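Long-range contacts in nitrate transport protein (Xanthomonas axonopodis pv. citri, PDB 3KSX), which probably captures alkanesulfonates in the periplasm for uptake by an ABC transporter, as the solute-binding protein SsuA, and is seen here with MOPS bound: residues E113-P118 and N144-V149; K130-A135 and Q178-A183. One frame throughout, in Å; residues are numbered along the deposited sequence.

Interaction 1 of 2, residues E113-P118 and N144-V149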
loop_
_atom_site.group_PDB
_atom_site.type_symbol
_atom_site.label_atom_id
_atom_site.label_comp_id
_atom_site.label_asym_id
_atom_site.label_seq_id
_atom_site.Cartn_x
_atom_site.Cartn_y
_atom_site.Cartn_z
ATOM N N GLU A 113 -0.018 -6.488 7.158
ATOM C CA GLU A 113 1.392 -6.188 6.824
ATOM C C GLU A 113 2.255 -7.162 7.599
ATOM O O GLU A 113 2.209 -7.144 8.821
ATOM C CB GLU A 113 1.857 -4.772 7.238
ATOM C CG GLU A 113 1.022 -3.698 6.626
ATOM C CD GLU A 113 1.628 -3.169 5.290
ATOM O OE1 GLU A 113 2.668 -3.684 4.752
ATOM O OE2 GLU A 113 1.055 -2.147 4.839
ATOM N N THR A 114 3.083 -7.944 6.909
ATOM C CA THR A 114 3.720 -9.114 7.557
ATOM C C THR A 114 5.185 -9.343 7.138
ATOM O O THR A 114 5.543 -9.003 6.021
ATOM C CB THR A 114 2.907 -10.392 7.257
ATOM O OG1 THR A 114 3.064 -10.762 5.879
ATOM C CG2 THR A 114 1.409 -10.153 7.504
ATOM N N ILE A 115 5.989 -9.942 8.028
ATOM C CA ILE A 115 7.207 -10.593 7.704
ATOM C C ILE A 115 6.914 -12.098 7.729
ATOM O O ILE A 115 6.472 -12.633 8.788
ATOM C CB ILE A 115 8.294 -10.173 8.698
ATOM C CG1 ILE A 115 8.417 -8.616 8.775
ATOM C CG2 ILE A 115 9.715 -10.826 8.404
ATOM C CD1 ILE A 115 9.516 -8.212 9.841
ATOM N N LEU A 116 7.189 -12.728 6.577
ATOM C CA LEU A 116 6.990 -14.158 6.333
ATOM C C LEU A 116 8.352 -14.842 6.298
ATOM O O LEU A 116 9.348 -14.241 5.840
ATOM C CB LEU A 116 6.212 -14.356 5.030
ATOM C CG LEU A 116 4.845 -13.729 4.813
ATOM C CD1 LEU A 116 4.244 -14.243 3.555
ATOM C CD2 LEU A 116 3.972 -14.011 5.976
ATOM N N VAL A 117 8.417 -16.079 6.767
ATOM C CA VAL A 117 9.545 -16.938 6.538
ATOM C C VAL A 117 9.056 -18.229 5.920
ATOM O O VAL A 117 7.834 -18.639 6.129
ATOM C CB VAL A 117 10.402 -17.250 7.820
ATOM C CG1 VAL A 117 10.926 -15.935 8.417
ATOM C CG2 VAL A 117 9.519 -18.009 8.839
ATOM N N PRO A 118 9.935 -18.880 5.154
ATOM C CA PRO A 118 9.561 -20.198 4.642
ATOM C C PRO A 118 9.195 -21.070 5.850
ATOM O O PRO A 118 9.849 -21.004 6.909
ATOM C CB PRO A 118 10.857 -20.717 3.984
ATOM C CG PRO A 118 11.522 -19.419 3.515
ATOM C CD PRO A 118 11.311 -18.516 4.725
ATOM N N ASN A 144 9.005 0.111 5.732
ATOM C CA ASN A 144 8.759 0.685 7.080
ATOM C C ASN A 144 8.382 -0.393 8.159
ATOM O O ASN A 144 8.861 -0.350 9.330
ATOM C CB ASN A 144 7.676 1.791 7.033
ATOM C CG ASN A 144 7.382 2.349 8.412
ATOM O OD1 ASN A 144 8.276 2.930 9.043
ATOM N ND2 ASN A 144 6.138 2.193 8.887
ATOM N N LEU A 145 7.522 -1.369 7.800
ATOM C CA LEU A 145 7.234 -2.492 8.723
ATOM C C LEU A 145 8.536 -3.181 9.181
ATOM O O LEU A 145 8.746 -3.399 10.400
ATOM C CB LEU A 145 6.353 -3.549 8.066
ATOM C CG LEU A 145 6.193 -4.818 8.927
ATOM C CD1 LEU A 145 5.077 -4.441 9.895
ATOM C CD2 LEU A 145 5.793 -6.023 8.098
ATOM N N LEU A 146 9.417 -3.501 8.216
ATOM C CA LEU A 146 10.673 -4.141 8.545
ATOM C C LEU A 146 11.557 -3.296 9.454
ATOM O O LEU A 146 12.064 -3.784 10.454
ATOM C CB LEU A 146 11.396 -4.557 7.254
ATOM C CG LEU A 146 12.578 -5.480 7.286
ATOM C CD1 LEU A 146 12.313 -6.752 8.076
ATOM C CD2 LEU A 146 12.963 -5.783 5.813
ATOM N N LEU A 147 11.885 -2.062 9.059
ATOM C CA LEU A 147 12.501 -1.122 9.963
ATOM C C LEU A 147 11.989 -1.096 11.395
ATOM O O LEU A 147 12.799 -1.216 12.350
ATOM C CB LEU A 147 12.454 0.289 9.328
ATOM C CG LEU A 147 13.009 1.416 10.163
ATOM C CD1 LEU A 147 14.506 1.195 10.341
ATOM C CD2 LEU A 147 12.754 2.762 9.475
ATOM N N ARG A 148 10.675 -0.975 11.577
ATOM C CA ARG A 148 10.111 -0.767 12.881
ATOM C C ARG A 148 10.139 -2.086 13.688
ATOM O O ARG A 148 10.392 -2.066 14.896
ATOM C CB ARG A 148 8.634 -0.331 12.783
ATOM C CG ARG A 148 8.309 1.079 12.103
ATOM C CD ARG A 148 8.650 2.324 12.903
ATOM N NE ARG A 148 8.279 2.115 14.305
ATOM C CZ ARG A 148 7.032 2.190 14.789
ATOM N NH1 ARG A 148 6.011 2.496 13.977
ATOM N NH2 ARG A 148 6.823 1.896 16.061
ATOM N N VAL A 149 9.942 -3.222 13.030
ATOM C CA VAL A 149 9.964 -4.526 13.733
ATOM C C VAL A 149 11.389 -4.850 14.187
ATOM O O VAL A 149 11.607 -5.214 15.345
ATOM C CB VAL A 149 9.342 -5.626 12.835
ATOM C CG1 VAL A 149 9.597 -7.019 13.343
ATOM C CG2 VAL A 149 7.857 -5.446 12.767
#
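I115 and L145 share the bulk of this contact, I115 CD1 pressing on L146 and V149 and I115 CG1 on L145. The arrangement is helix-on-sheet packing in one lobe of a periplasmic binding protein: helix 141-152 lies against strand 113-118 of a five-stranded mixed sheet, with the two short axes 8.9 Å apart and crossing at -73°. Within the apolar cluster, I115 CD1 meets V149 CG1 tip to tip at 3.7 Å. It comes across L146 at about a right angle, its CD1 3.6 Å from L146 CD1. CG1 of I115 is also used, lying 3.8 Å from L145 CD2 where the two side chains cross obliquely. L145 does more than meet a side chain, because its CD2 settles on the strand backbone, 3.5 Å from T114 C, while CD1 turns to the CB of E113. An extended isoleucine chain, chi2 178°, carries CD1 far enough from the strand to reach both L146 and V149. No hydrogen bond joins the two segments. Further out, V149 also packs on A202 of the outermost strand 198-203, and I115 on A181 of the neighbouring strand. E113 sits at the ligand end of the contact, its side chain about 3 Å from the bound MOPS at the nearest atoms, and E113 OE2 is hydrogen-bonded with S141 OG.

Interaction 2 of 2, residues K130-A135 and Q178-A183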
loop_
_atom_site.group_PDB
_atom_site.type_symbol
_atom_site.label_atom_id
_atom_site.label_comp_id
_atom_site.label_asym_id
_atom_site.label_seq_id
_atom_site.Cartn_x
_atom_site.Cartn_y
_atom_site.Cartn_z
ATOM N N LYS A 130 18.749 -11.389 12.199
ATOM C CA LYS A 130 20.089 -10.798 12.067
ATOM C C LYS A 130 20.866 -11.620 11.036
ATOM O O LYS A 130 20.946 -12.882 11.102
ATOM C CB LYS A 130 20.854 -10.785 13.403
ATOM C CG LYS A 130 22.295 -10.220 13.279
ATOM C CD LYS A 130 23.027 -10.363 14.634
ATOM C CE LYS A 130 24.491 -9.868 14.601
ATOM N NZ LYS A 130 25.196 -9.995 13.276
ATOM N N GLY A 131 21.459 -10.912 10.080
ATOM C CA GLY A 131 22.329 -11.542 9.104
ATOM C C GLY A 131 21.663 -12.274 7.971
ATOM O O GLY A 131 22.359 -12.887 7.115
ATOM N N LYS A 132 20.347 -12.139 7.852
ATOM C CA LYS A 132 19.582 -12.868 6.847
ATOM C C LYS A 132 19.169 -11.969 5.650
ATOM O O LYS A 132 19.114 -10.746 5.776
ATOM C CB LYS A 132 18.328 -13.460 7.466
ATOM C CG LYS A 132 18.539 -14.332 8.676
ATOM C CD LYS A 132 19.227 -15.582 8.336
ATOM C CE LYS A 132 19.273 -16.386 9.610
ATOM N NZ LYS A 132 20.594 -16.974 9.801
ATOM N N ARG A 133 18.863 -12.626 4.532
ATOM C CA ARG A 133 18.491 -12.002 3.261
ATOM C C ARG A 133 16.986 -11.884 3.285
ATOM O O ARG A 133 16.287 -12.878 3.343
ATOM C CB ARG A 133 18.887 -12.920 2.125
ATOM C CG ARG A 133 20.324 -12.881 1.874
ATOM C CD ARG A 133 20.625 -13.646 0.644
ATOM N NE ARG A 133 22.021 -13.322 0.398
ATOM C CZ ARG A 133 22.622 -13.333 -0.784
ATOM N NH1 ARG A 133 21.952 -13.671 -1.895
ATOM N NH2 ARG A 133 23.913 -12.991 -0.836
ATOM N N ILE A 134 16.528 -10.645 3.298
ATOM C CA ILE A 134 15.101 -10.335 3.400
ATOM C C ILE A 134 14.620 -9.588 2.156
ATOM O O ILE A 134 15.105 -8.470 1.870
ATOM C CB ILE A 134 14.842 -9.513 4.645
ATOM C CG1 ILE A 134 15.552 -10.117 5.890
ATOM C CG2 ILE A 134 13.363 -9.310 4.862
ATOM C CD1 ILE A 134 15.168 -9.354 7.164
ATOM N N ALA A 135 13.684 -10.172 1.424
ATOM C CA ALA A 135 13.061 -9.614 0.209
ATOM C C ALA A 135 11.976 -8.605 0.618
ATOM O O ALA A 135 11.166 -8.874 1.536
ATOM C CB ALA A 135 12.344 -10.749 -0.553
ATOM N N GLN A 178 15.631 -18.702 -2.230
ATOM C CA GLN A 178 16.679 -17.640 -2.303
ATOM C C GLN A 178 16.554 -16.553 -1.176
ATOM O O GLN A 178 17.393 -15.678 -1.069
ATOM C CB GLN A 178 16.577 -16.942 -3.652
ATOM C CG GLN A 178 16.792 -17.916 -4.853
ATOM C CD GLN A 178 16.535 -17.296 -6.165
ATOM O OE1 GLN A 178 15.416 -16.827 -6.456
ATOM N NE2 GLN A 178 17.548 -17.343 -7.031
ATOM N N VAL A 179 15.476 -16.581 -0.410
ATOM C CA VAL A 179 15.315 -15.553 0.622
ATOM C C VAL A 179 14.980 -16.197 1.982
ATOM O O VAL A 179 14.368 -17.274 2.074
ATOM C CB VAL A 179 14.213 -14.516 0.248
ATOM C CG1 VAL A 179 14.262 -14.147 -1.210
ATOM C CG2 VAL A 179 12.922 -15.119 0.506
ATOM N N ASP A 180 15.396 -15.531 3.045
ATOM C CA ASP A 180 15.214 -16.069 4.375
ATOM C C ASP A 180 13.903 -15.567 4.916
ATOM O O ASP A 180 13.258 -16.259 5.737
ATOM C CB ASP A 180 16.419 -15.624 5.245
ATOM C CG ASP A 180 17.750 -16.234 4.779
ATOM O OD1 ASP A 180 17.889 -17.480 4.708
ATOM O OD2 ASP A 180 18.717 -15.500 4.577
ATOM N N ALA A 181 13.480 -14.354 4.475
ATOM C CA ALA A 181 12.186 -13.814 5.000
ATOM C C ALA A 181 11.654 -12.848 3.955
ATOM O O ALA A 181 12.391 -12.457 3.116
ATOM C CB ALA A 181 12.425 -13.107 6.338
ATOM N N TRP A 182 10.364 -12.510 3.966
ATOM C CA TRP A 182 9.854 -11.660 2.913
ATOM C C TRP A 182 8.936 -10.697 3.623
ATOM O O TRP A 182 8.047 -11.196 4.343
ATOM C CB TRP A 182 9.108 -12.555 1.897
ATOM C CG TRP A 182 8.436 -11.816 0.740
ATOM C CD1 TRP A 182 8.743 -10.531 0.254
ATOM C CD2 TRP A 182 7.450 -12.337 -0.092
ATOM N NE1 TRP A 182 7.915 -10.231 -0.826
ATOM C CE2 TRP A 182 7.114 -11.350 -1.044
ATOM C CE3 TRP A 182 6.754 -13.579 -0.112
ATOM C CZ2 TRP A 182 6.115 -11.567 -2.015
ATOM C CZ3 TRP A 182 5.772 -13.799 -1.129
ATOM C CH2 TRP A 182 5.459 -12.792 -2.025
ATOM N N ALA A 183 9.187 -9.384 3.547
ATOM C CA ALA A 183 8.204 -8.450 4.174
ATOM C C ALA A 183 7.233 -8.099 3.011
ATOM O O ALA A 183 7.659 -7.608 1.961
ATOM C CB ALA A 183 8.817 -7.272 4.732
HETATM O O HOH W 1 19.642 -15.182 -2.255
#
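The backbones of 133-135 and 181-183 run parallel, their short axes 4.6 Å apart at closest and inclined at 35°, with I134 paired to A181 and A135 to W182. A135 is held through both its backbone N and its O: its N donates to A181 O, and A135 O accepts from A183 N at 2.9 Å, nearly along the C=O axis. Ahead of these bonds, R133 O takes the N-H of D180 at 2.8 Å and, weakly, that of A181. The carboxylate of D180 then returns to the same residue, OD2 accepting from R133 N over 2.9 Å in an almost straight bond (173°) through its anti lone pair. Thus the peptide N-H and carbonyl of R133 are both gripped by D180, where the strand pair begins. These are two adjacent parallel strands of the mixed sheet in one lobe of the binding protein, with helices 141-152 and 167-175 among the elements that cover it. On the face bearing I134 and A181, I134 CG2 approaches A181 CB at 4.2 Å, and L146 of helix 141-152 packs on I134. Across the sheet, A135 CB sits between V179 CG1 and W182 CD1. With CG anti to the backbone N, chi1 177°, the indole brings its edge to A135 O, which lies in the ring plane 3.2 Å from CD1. K132 crosses D180 at about a right angle, its CB 3.6 Å from OD2, although its ammonium makes no contact with that carboxylate. D180 also has a bound sulfate about 3 Å from its side chain at the nearest atoms. The extended R133 chain leads away from D180, and a water accepts from its NH1 and donates to Q178 O.

From the N terminus, strand 113-118 comes first, followed by 130-135, then helix 141-152 and finally 178-183. Interaction 1 closes a loop of 25 residues that contains strand 133-136; interaction 2 closes a longer one of 42 that contains the helix and strand 161-164. Because their segments alternate, the two loops cross. Both contacts serve the same sheet, in which 181-185 lies between 113-118 and 133-136: interaction 2 joins it to its parallel neighbour, while interaction 1 seats the helix on its antiparallel one. They meet directly where L116 O lies 2.7 Å from W182 N, a probable hydrogen bond, and where P118 CD packs on D180 O.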